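Local structure of beta-galactosidase (Bacillus circulans subsp. alkalophilus, 3TTY) at residues Ala177-Trp182 and His189-Trp194; Glu170-Leu175 and Asn492-Val497; Arg165-Glu170 and Tyr221-Ser226. The protein catalyses the hydrolysis of terminal beta-D-galactose residues from beta-galactosides, as a zinc-bearing, trimeric TIM-barrel glycoside hydrolase whose pocket binds galactose. All blocks are in the same frame, centred on the assembly; numbering follows the deposited sequence.

Contact 1 (Ala177-Trp182 and His189-Trp194); sequences ALNKAW and HTFYDW
Asn179, on the helix 175-181, and the backbone of Phe191, in the loop that follows, are joined by a pair of complementary hydrogen bonds. Phe191 N gives its hydrogen to Asn179 OD1 at 3.0 Å, almost straight at 174° though tilted somewhat from the carbonyl plane of the amide. In return Asn179 ND2 donates to Phe191 O, also at 3.0 Å, in the plane of the Phe191 carbonyl and on a lone pair. The carboxamide thus pairs with the N and O of one residue, much as a backbone would in a sheet. A chi1 of -81° carries the amide to the Phe191 backbone, and OD1 also bonds to the hydroxyl of Thr184, which ties in the intervening turn.

Apolar contacts lie next to the amide bonds. The two methyls of Leu178 part company: CD2 touches Phe191 CD2 at 3.9 Å, while CD1 reaches Trp194 CZ3 at 4.0 Å. Phe191 CE2 comes to the edge of the Trp182 indole, 3.9 Å from CE3, the two side chains crossing at about a right angle. Trp182 NE1 is bonded to Asp220 of the helix 215-243.

The contact belongs to the TIM-barrel region of the chain, where the loop also meets the second subunit: Tyr192 OH bonds to the carbonyl of Ala48 of that chain. A two-bond amide grip beside an aromatic and aliphatic cluster implies that the loop's course is fixed by directional bonds as well as by burial.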
loop_
_atom_site.group_PDB
_atom_site.type_symbol
_atom_site.label_atom_id
_atom_site.label_comp_id
_atom_site.label_asym_id
_atom_site.label_seq_id
_atom_site.Cartn_x
_atom_site.Cartn_y
_atom_site.Cartn_z
ATOM N N ALA A 177 39.010 8.696 3.928
ATOM C CA ALA A 177 38.230 8.734 5.160
ATOM C C ALA A 177 36.758 8.493 4.863
ATOM O O ALA A 177 36.056 7.850 5.643
ATOM C CB ALA A 177 38.427 10.064 5.891
ATOM N N LEU A 178 36.286 8.999 3.735
ATOM C CA LEU A 178 34.902 8.753 3.359
ATOM C C LEU A 178 34.658 7.260 3.117
ATOM O O LEU A 178 33.744 6.667 3.684
ATOM C CB LEU A 178 34.505 9.571 2.126
ATOM C CG LEU A 178 33.051 9.270 1.725
ATOM C CD1 LEU A 178 32.179 10.499 1.830
ATOM C CD2 LEU A 178 32.969 8.648 0.336
ATOM N N ASN A 179 35.494 6.647 2.286
ATOM C CA ASN A 179 35.324 5.242 1.973
ATOM C C ASN A 179 35.334 4.369 3.216
ATOM O O ASN A 179 34.629 3.354 3.272
ATOM C CB ASN A 179 36.361 4.772 0.939
ATOM C CG ASN A 179 35.958 5.122 -0.481
ATOM O OD1 ASN A 179 34.816 4.897 -0.888
ATOM N ND2 ASN A 179 36.885 5.691 -1.238
ATOM N N LYS A 180 36.119 4.754 4.217
ATOM C CA LYS A 180 36.150 3.988 5.468
ATOM C C LYS A 180 34.912 4.241 6.341
ATOM O O LYS A 180 34.274 3.298 6.825
ATOM C CB LYS A 180 37.421 4.295 6.254
ATOM C CG LYS A 180 37.692 3.345 7.418
ATOM C CD LYS A 180 39.202 3.193 7.638
ATOM C CE LYS A 180 39.519 2.606 9.001
ATOM N NZ LYS A 180 39.036 3.512 10.084
ATOM N N ALA A 181 34.577 5.512 6.543
ATOM C CA ALA A 181 33.378 5.857 7.307
ATOM C C ALA A 181 32.142 5.148 6.757
ATOM O O ALA A 181 31.259 4.776 7.512
ATOM C CB ALA A 181 33.158 7.368 7.328
ATOM N N TRP A 182 32.096 4.948 5.445
ATOM C CA TRP A 182 30.915 4.381 4.794
ATOM C C TRP A 182 31.032 2.886 4.531
ATOM O O TRP A 182 30.087 2.264 4.043
ATOM C CB TRP A 182 30.643 5.095 3.463
ATOM C CG TRP A 182 29.933 6.402 3.604
ATOM C CD1 TRP A 182 29.510 6.978 4.761
ATOM C CD2 TRP A 182 29.540 7.289 2.545
ATOM N NE1 TRP A 182 28.894 8.174 4.493
ATOM C CE2 TRP A 182 28.885 8.383 3.140
ATOM C CE3 TRP A 182 29.686 7.266 1.158
ATOM C CZ2 TRP A 182 28.367 9.440 2.398
ATOM C CZ3 TRP A 182 29.178 8.317 0.422
ATOM C CH2 TRP A 182 28.521 9.389 1.045
ATOM N N HIS A 189 31.597 -0.636 -3.588
ATOM C CA HIS A 189 31.122 0.744 -3.529
ATOM C C HIS A 189 32.234 1.793 -3.488
ATOM O O HIS A 189 31.962 2.987 -3.313
ATOM C CB HIS A 189 30.144 0.930 -2.374
ATOM C CG HIS A 189 28.714 0.898 -2.805
ATOM N ND1 HIS A 189 28.192 -0.119 -3.577
ATOM C CD2 HIS A 189 27.702 1.774 -2.606
ATOM C CE1 HIS A 189 26.917 0.120 -3.820
ATOM N NE2 HIS A 189 26.597 1.266 -3.244
ATOM N N THR A 190 33.478 1.356 -3.685
ATOM C CA THR A 190 34.618 2.262 -3.633
ATOM C C THR A 190 34.415 3.504 -4.503
ATOM O O THR A 190 34.149 3.417 -5.707
ATOM C CB THR A 190 35.928 1.555 -4.049
ATOM O OG1 THR A 190 36.051 0.334 -3.320
ATOM C CG2 THR A 190 37.142 2.448 -3.777
ATOM N N PHE A 191 34.538 4.663 -3.878
ATOM C CA PHE A 191 34.493 5.916 -4.612
ATOM C C PHE A 191 35.892 6.425 -4.953
ATOM O O PHE A 191 36.753 6.496 -4.083
ATOM C CB PHE A 191 33.735 6.947 -3.789
ATOM C CG PHE A 191 32.282 6.647 -3.674
ATOM C CD1 PHE A 191 31.464 6.739 -4.785
ATOM C CD2 PHE A 191 31.738 6.243 -2.476
ATOM C CE1 PHE A 191 30.125 6.444 -4.697
ATOM C CE2 PHE A 191 30.394 5.937 -2.387
ATOM C CZ PHE A 191 29.591 6.047 -3.504
ATOM N N TYR A 192 36.115 6.779 -6.216
ATOM C CA TYR A 192 37.404 7.324 -6.633
ATOM C C TYR A 192 37.322 8.814 -6.916
ATOM O O TYR A 192 38.337 9.466 -7.144
ATOM C CB TYR A 192 37.945 6.590 -7.863
ATOM C CG TYR A 192 38.393 5.180 -7.579
ATOM C CD1 TYR A 192 39.552 4.937 -6.850
ATOM C CD2 TYR A 192 37.657 4.084 -8.032
ATOM C CE1 TYR A 192 39.979 3.639 -6.578
ATOM C CE2 TYR A 192 38.070 2.782 -7.766
ATOM C CZ TYR A 192 39.242 2.568 -7.041
ATOM O OH TYR A 192 39.672 1.289 -6.768
ATOM N N ASP A 193 36.108 9.348 -6.896
ATOM C CA ASP A 193 35.881 10.783 -7.069
ATOM C C ASP A 193 34.595 11.213 -6.369
ATOM O O ASP A 193 33.644 10.441 -6.295
ATOM C CB ASP A 193 35.815 11.153 -8.549
ATOM C CG ASP A 193 35.673 12.646 -8.766
ATOM O OD1 ASP A 193 36.518 13.411 -8.245
ATOM O OD2 ASP A 193 34.704 13.058 -9.430
ATOM N N TRP A 194 34.558 12.439 -5.853
ATOM C CA TRP A 194 33.379 12.903 -5.124
ATOM C C TRP A 194 32.122 12.910 -6.008
ATOM O O TRP A 194 31.018 12.618 -5.538
ATOM C CB TRP A 194 33.613 14.284 -4.514
ATOM C CG TRP A 194 34.797 14.349 -3.611
ATOM C CD1 TRP A 194 36.051 14.735 -3.952
ATOM C CD2 TRP A 194 34.844 14.022 -2.213
ATOM N NE1 TRP A 194 36.878 14.673 -2.861
ATOM C CE2 TRP A 194 36.162 14.235 -1.780
ATOM C CE3 TRP A 194 33.901 13.564 -1.289
ATOM C CZ2 TRP A 194 36.566 14.011 -0.463
ATOM C CZ3 TRP A 194 34.303 13.348 0.020
ATOM C CH2 TRP A 194 35.626 13.566 0.418
#

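Contact 2 (Glu170-Leu175 and Asn492-Val497)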
loop_
_atom_site.group_PDB
_atom_site.type_symbol
_atom_site.label_atom_id
_atom_site.label_comp_id
_atom_site.label_asym_id
_atom_site.label_seq_id
_atom_site.Cartn_x
_atom_site.Cartn_y
_atom_site.Cartn_z
ATOM N N GLU A 170 33.862 18.570 3.615
ATOM C CA GLU A 170 34.063 19.245 4.884
ATOM C C GLU A 170 34.088 18.249 6.026
ATOM O O GLU A 170 34.859 18.399 6.965
ATOM C CB GLU A 170 32.973 20.289 5.131
ATOM C CG GLU A 170 32.698 21.159 3.915
ATOM C CD GLU A 170 32.450 22.610 4.247
ATOM O OE1 GLU A 170 31.322 23.097 3.971
ATOM O OE2 GLU A 170 33.396 23.267 4.753
ATOM N N ARG A 171 33.250 17.223 5.946
ATOM C CA ARG A 171 33.138 16.294 7.055
ATOM C C ARG A 171 34.350 15.366 7.104
ATOM O O ARG A 171 34.964 15.192 8.163
ATOM C CB ARG A 171 31.842 15.479 6.971
ATOM C CG ARG A 171 31.554 14.633 8.215
ATOM C CD ARG A 171 30.191 13.935 8.123
ATOM N NE ARG A 171 29.972 13.012 9.235
ATOM C CZ ARG A 171 29.395 13.353 10.390
ATOM N NH1 ARG A 171 28.954 14.592 10.586
ATOM N NH2 ARG A 171 29.242 12.448 11.347
ATOM N N TYR A 172 34.700 14.779 5.961
ATOM C CA TYR A 172 35.659 13.687 5.974
ATOM C C TYR A 172 37.056 14.051 5.485
ATOM O O TYR A 172 38.014 13.371 5.817
ATOM C CB TYR A 172 35.122 12.501 5.182
ATOM C CG TYR A 172 33.897 11.909 5.797
ATOM C CD1 TYR A 172 33.969 11.230 7.010
ATOM C CD2 TYR A 172 32.657 12.034 5.174
ATOM C CE1 TYR A 172 32.835 10.693 7.595
ATOM C CE2 TYR A 172 31.530 11.502 5.745
ATOM C CZ TYR A 172 31.619 10.829 6.950
ATOM O OH TYR A 172 30.487 10.297 7.508
ATOM N N GLY A 173 37.159 15.104 4.682
ATOM C CA GLY A 173 38.451 15.582 4.225
ATOM C C GLY A 173 38.993 14.872 3.001
ATOM O O GLY A 173 39.381 15.509 2.021
ATOM N N THR A 174 39.030 13.544 3.053
ATOM C CA THR A 174 39.573 12.775 1.943
ATOM C C THR A 174 38.624 11.662 1.526
ATOM O O THR A 174 37.827 11.187 2.321
ATOM C CB THR A 174 40.908 12.099 2.330
ATOM O OG1 THR A 174 40.678 11.195 3.420
ATOM C CG2 THR A 174 41.952 13.128 2.732
ATOM N N LEU A 175 38.743 11.207 0.287
ATOM C CA LEU A 175 38.008 10.019 -0.122
ATOM C C LEU A 175 38.384 8.816 0.738
ATOM O O LEU A 175 37.566 7.924 0.989
ATOM C CB LEU A 175 38.238 9.713 -1.597
ATOM C CG LEU A 175 37.465 10.634 -2.535
ATOM C CD1 LEU A 175 37.843 10.298 -3.955
ATOM C CD2 LEU A 175 35.950 10.498 -2.319
ATOM N N ASN A 492 29.170 3.370 16.167
ATOM C CA ASN A 492 29.620 4.736 16.394
ATOM C C ASN A 492 28.855 5.715 15.506
ATOM O O ASN A 492 27.849 5.363 14.912
ATOM C CB ASN A 492 31.125 4.883 16.162
ATOM C CG ASN A 492 31.501 4.789 14.696
ATOM O OD1 ASN A 492 30.640 4.616 13.824
ATOM N ND2 ASN A 492 32.796 4.910 14.411
ATOM N N GLU A 493 29.358 6.937 15.423
ATOM C CA GLU A 493 28.694 8.037 14.731
ATOM C C GLU A 493 28.497 7.799 13.239
ATOM O O GLU A 493 27.711 8.487 12.607
ATOM C CB GLU A 493 29.525 9.298 14.922
ATOM C CG GLU A 493 30.990 8.956 15.165
ATOM C CD GLU A 493 31.894 10.120 14.897
ATOM O OE1 GLU A 493 31.350 11.226 14.670
ATOM O OE2 GLU A 493 33.137 9.930 14.915
ATOM N N ASN A 494 29.217 6.841 12.668
ATOM C CA ASN A 494 29.037 6.538 11.253
ATOM C C ASN A 494 28.276 5.247 11.021
ATOM O O ASN A 494 28.240 4.742 9.917
ATOM C CB ASN A 494 30.372 6.509 10.515
ATOM C CG ASN A 494 31.064 7.853 10.525
ATOM O OD1 ASN A 494 32.178 7.978 11.010
ATOM N ND2 ASN A 494 30.395 8.870 9.995
ATOM N N ASP A 495 27.645 4.734 12.069
ATOM C CA ASP A 495 26.896 3.492 11.971
ATOM C C ASP A 495 27.827 2.329 11.665
ATOM O O ASP A 495 27.429 1.372 10.978
ATOM C CB ASP A 495 25.798 3.568 10.898
ATOM C CG ASP A 495 24.773 2.462 11.059
ATOM O OD1 ASP A 495 24.478 2.120 12.229
ATOM O OD2 ASP A 495 24.293 1.909 10.039
ATOM N N LEU A 496 29.066 2.428 12.146
ATOM C CA LEU A 496 30.020 1.328 12.034
ATOM C C LEU A 496 30.042 0.572 13.359
ATOM O O LEU A 496 30.107 1.181 14.434
ATOM C CB LEU A 496 31.426 1.834 11.713
ATOM C CG LEU A 496 31.729 2.554 10.396
ATOM C CD1 LEU A 496 33.121 3.223 10.454
ATOM C CD2 LEU A 496 31.589 1.630 9.170
ATOM N N VAL A 497 29.984 -0.750 13.287
ATOM C CA VAL A 497 29.904 -1.560 14.493
ATOM C C VAL A 497 31.166 -1.425 15.333
ATOM O O VAL A 497 32.295 -1.478 14.816
ATOM C CB VAL A 497 29.650 -3.041 14.166
ATOM C CG1 VAL A 497 29.724 -3.876 15.420
ATOM C CG2 VAL A 497 28.304 -3.206 13.500
#
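Tyr172 OH and Asn494 ND2 meet at 2.9 Å, the amide nitrogen arriving at the edge of the phenol ring and near its plane, but the angle is too poor for a hydrogen bond. Beside them Arg171 NH2 lies 4.0 Å from Asn494 ND2, which is at the guanidinium edge, with the two flat groups nearly perpendicular. Glu493 OE1 is 4.1 Å from Arg171 NH2 and well out of the guanidinium plane; any attraction is probably long-range, with no N-H pointing at the oxygen. The phenol oxygen has its firm partner in Asp220, and Arg171 NE donates a weak bond to Tyr172 OH. Arg171 is extended, and its CG lies over the centre of the Tyr172 ring. A phenylalanine in place of Tyr172 would probably leave Asp220 without this hydroxyl partner and the Arg171 NE without its weak acceptor. Here the end of a TIM-barrel-domain helix meets a loop of the trimerisation domain, after strand 481-485. That loop makes a type I turn from Asn492 to Asp495. Asn492 OD1 accepts Asn494 N at 2.9 Å in an Asx turn, and Leu496 N, a second donor at 3.2 Å, reaches it from the opposite face of the carboxamide plane. Farther out, Asp495 forms a salt bridge with Lys356 of the second subunit.

Contact 3 (Arg165-Glu170 and Tyr221-Ser226)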
loop_
_atom_site.group_PDB
_atom_site.type_symbol
_atom_site.label_atom_id
_atom_site.label_comp_id
_atom_site.label_asym_id
_atom_site.label_seq_id
_atom_site.Cartn_x
_atom_site.Cartn_y
_atom_site.Cartn_z
ATOM N N ARG A 165 28.050 16.801 -1.709
ATOM C CA ARG A 165 29.446 16.436 -1.918
ATOM C C ARG A 165 30.372 17.397 -1.194
ATOM O O ARG A 165 31.382 16.973 -0.634
ATOM C CB ARG A 165 29.784 16.365 -3.415
ATOM C CG ARG A 165 28.921 15.360 -4.144
ATOM C CD ARG A 165 29.155 15.359 -5.643
ATOM N NE ARG A 165 28.297 14.387 -6.310
ATOM C CZ ARG A 165 27.474 14.680 -7.310
ATOM N NH1 ARG A 165 27.407 15.920 -7.762
ATOM N NH2 ARG A 165 26.723 13.729 -7.865
ATOM N N VAL A 166 30.023 18.684 -1.211
ATOM C CA VAL A 166 30.821 19.701 -0.531
ATOM C C VAL A 166 30.779 19.412 0.958
ATOM O O VAL A 166 31.791 19.463 1.647
ATOM C CB VAL A 166 30.273 21.126 -0.817
ATOM C CG1 VAL A 166 31.009 22.179 0.014
ATOM C CG2 VAL A 166 30.363 21.456 -2.327
ATOM N N TRP A 167 29.589 19.079 1.445
ATOM C CA TRP A 167 29.377 18.790 2.861
ATOM C C TRP A 167 30.166 17.551 3.319
ATOM O O TRP A 167 30.571 17.444 4.478
ATOM C CB TRP A 167 27.878 18.615 3.108
ATOM C CG TRP A 167 27.467 18.360 4.531
ATOM C CD1 TRP A 167 27.046 19.283 5.444
ATOM C CD2 TRP A 167 27.413 17.098 5.185
ATOM N NE1 TRP A 167 26.728 18.669 6.629
ATOM C CE2 TRP A 167 26.947 17.325 6.498
ATOM C CE3 TRP A 167 27.701 15.790 4.789
ATOM C CZ2 TRP A 167 26.778 16.294 7.419
ATOM C CZ3 TRP A 167 27.540 14.771 5.707
ATOM C CH2 TRP A 167 27.084 15.028 7.007
ATOM N N LEU A 168 30.374 16.618 2.400
ATOM C CA LEU A 168 31.168 15.425 2.676
ATOM C C LEU A 168 32.669 15.730 2.640
ATOM O O LEU A 168 33.445 15.148 3.400
ATOM C CB LEU A 168 30.812 14.324 1.676
ATOM C CG LEU A 168 29.376 13.802 1.824
ATOM C CD1 LEU A 168 28.883 13.135 0.554
ATOM C CD2 LEU A 168 29.278 12.852 3.011
ATOM N N LYS A 169 33.079 16.643 1.765
ATOM C CA LYS A 169 34.469 17.101 1.755
ATOM C C LYS A 169 34.814 17.810 3.080
ATOM O O LYS A 169 35.908 17.655 3.613
ATOM C CB LYS A 169 34.723 18.027 0.559
ATOM C CG LYS A 169 34.462 17.360 -0.788
ATOM C CD LYS A 169 34.514 18.346 -1.971
ATOM C CE LYS A 169 33.893 17.719 -3.229
ATOM N NZ LYS A 169 34.072 18.570 -4.455
ATOM N N GLU A 170 33.862 18.570 3.615
ATOM C CA GLU A 170 34.063 19.245 4.884
ATOM C C GLU A 170 34.088 18.249 6.026
ATOM O O GLU A 170 34.859 18.399 6.965
ATOM C CB GLU A 170 32.973 20.289 5.131
ATOM C CG GLU A 170 32.698 21.159 3.915
ATOM C CD GLU A 170 32.450 22.610 4.247
ATOM O OE1 GLU A 170 31.322 23.097 3.971
ATOM O OE2 GLU A 170 33.396 23.267 4.753
ATOM N N TYR A 221 23.111 11.895 4.652
ATOM C CA TYR A 221 22.272 12.769 3.847
ATOM C C TYR A 221 21.207 13.452 4.721
ATOM O O TYR A 221 20.896 14.640 4.544
ATOM C CB TYR A 221 21.646 12.007 2.677
ATOM C CG TYR A 221 21.150 12.936 1.598
ATOM C CD1 TYR A 221 22.039 13.514 0.687
ATOM C CD2 TYR A 221 19.794 13.248 1.493
ATOM C CE1 TYR A 221 21.586 14.377 -0.305
ATOM C CE2 TYR A 221 19.334 14.101 0.508
ATOM C CZ TYR A 221 20.233 14.666 -0.379
ATOM O OH TYR A 221 19.770 15.515 -1.343
ATOM N N ARG A 222 20.672 12.702 5.682
ATOM C CA ARG A 222 19.728 13.268 6.630
ATOM C C ARG A 222 20.395 14.345 7.496
ATOM O O ARG A 222 19.806 15.403 7.734
ATOM C CB ARG A 222 19.062 12.162 7.462
ATOM C CG ARG A 222 18.017 11.379 6.673
ATOM C CD ARG A 222 17.827 9.947 7.162
ATOM N NE ARG A 222 16.766 9.261 6.415
ATOM C CZ ARG A 222 16.914 8.755 5.187
ATOM N NH1 ARG A 222 18.083 8.849 4.561
ATOM N NH2 ARG A 222 15.892 8.160 4.579
ATOM N N ARG A 223 21.634 14.111 7.936
ATOM C CA ARG A 223 22.363 15.174 8.633
ATOM C C ARG A 223 22.436 16.413 7.739
ATOM O O ARG A 223 22.166 17.527 8.173
ATOM C CB ARG A 223 23.779 14.737 9.008
ATOM C CG ARG A 223 23.862 13.562 9.940
ATOM C CD ARG A 223 25.307 13.128 10.172
ATOM N NE ARG A 223 25.446 12.410 11.439
ATOM C CZ ARG A 223 26.080 11.254 11.603
ATOM N NH1 ARG A 223 26.663 10.653 10.570
ATOM N NH2 ARG A 223 26.127 10.694 12.812
ATOM N N PHE A 224 22.802 16.188 6.482
ATOM C CA PHE A 224 23.038 17.247 5.509
ATOM C C PHE A 224 21.781 18.072 5.229
ATOM O O PHE A 224 21.800 19.311 5.269
ATOM C CB PHE A 224 23.589 16.612 4.219
ATOM C CG PHE A 224 23.516 17.503 3.017
ATOM C CD1 PHE A 224 24.236 18.686 2.967
ATOM C CD2 PHE A 224 22.740 17.150 1.932
ATOM C CE1 PHE A 224 24.166 19.519 1.854
ATOM C CE2 PHE A 224 22.657 17.973 0.819
ATOM C CZ PHE A 224 23.373 19.162 0.779
ATOM N N GLN A 225 20.685 17.379 4.935
ATOM C CA GLN A 225 19.393 18.030 4.717
ATOM C C GLN A 225 18.975 18.855 5.934
ATOM O O GLN A 225 18.554 20.001 5.813
ATOM C CB GLN A 225 18.331 16.983 4.376
ATOM C CG GLN A 225 18.422 16.479 2.928
ATOM C CD GLN A 225 18.137 17.581 1.934
ATOM O OE1 GLN A 225 17.007 18.055 1.831
ATOM N NE2 GLN A 225 19.163 18.011 1.208
ATOM N N SER A 226 19.116 18.268 7.114
ATOM C CA SER A 226 18.829 18.977 8.340
ATOM C C SER A 226 19.733 20.216 8.448
ATOM O O SER A 226 19.231 21.318 8.653
ATOM C CB SER A 226 18.977 18.044 9.534
ATOM O OG SER A 226 18.607 18.694 10.734
#
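Trp167 carries the 165-170 side of this helix-to-helix contact, its indole laid against Arg223 and Phe224 of the segment 221-226. With CG anti to the backbone N, a chi1 of -178° swings the indole across Phe224. At the root of the side chain, Trp167 CB and CG each approach Phe224 CD1 at 3.6 Å. The Phe224 CB then sits over the indole face in a CH-pi contact, 4.1 Å from the centroid of the five-membered ring; that ring and the phenyl ring are turned obliquely, at 57°. At the outer end of the indole, Trp167 CZ2 rests 3.7 Å from Arg223 CB, so the aliphatic stem of the arginine is what the benzo ring touches. The polar edge is held too, since Trp167 NE1 bonds to Asp227 on the partner helix, which would fix the indole's rotation. Next in sequence, Leu168 touches Asp220 of helix 215-243. Beyond its stem, Arg223 forms salt bridges with Asp220 and Glu406, and its NH2 bonds to Glu493 O. Helices 158-172 and 215-243, joined here, both lie in sequence between barrel strands 142-146 and 249-253 of the TIM barrel; Phe224 also touches Gln163 near the four-cysteine zinc site, and Arg223 packs on Trp409 of helix 405-413.

In the fold
The three contacts lie together on one flank of the chain, with contacts 1 and 2 about 10 Å apart between centres, 2 and 3 about 11 Å, and 1 and 3 about 14 Å. Helix 158-172 serves both contacts 2 and 3; Glu493 O meets Arg223 NH2 at 2.7 Å, a probable hydrogen bond between them. Contact 1 packs on the same helix, with Trp182 CZ2 3.6 Å from Leu168 CD2. Asp220 links all three through Trp182, Tyr172 and Arg223. The side chain of His189 is about 12 Å from a bound galactose and that of Phe224 about 7 Å from zinc; contacts 1 and 2 both reach the second subunit.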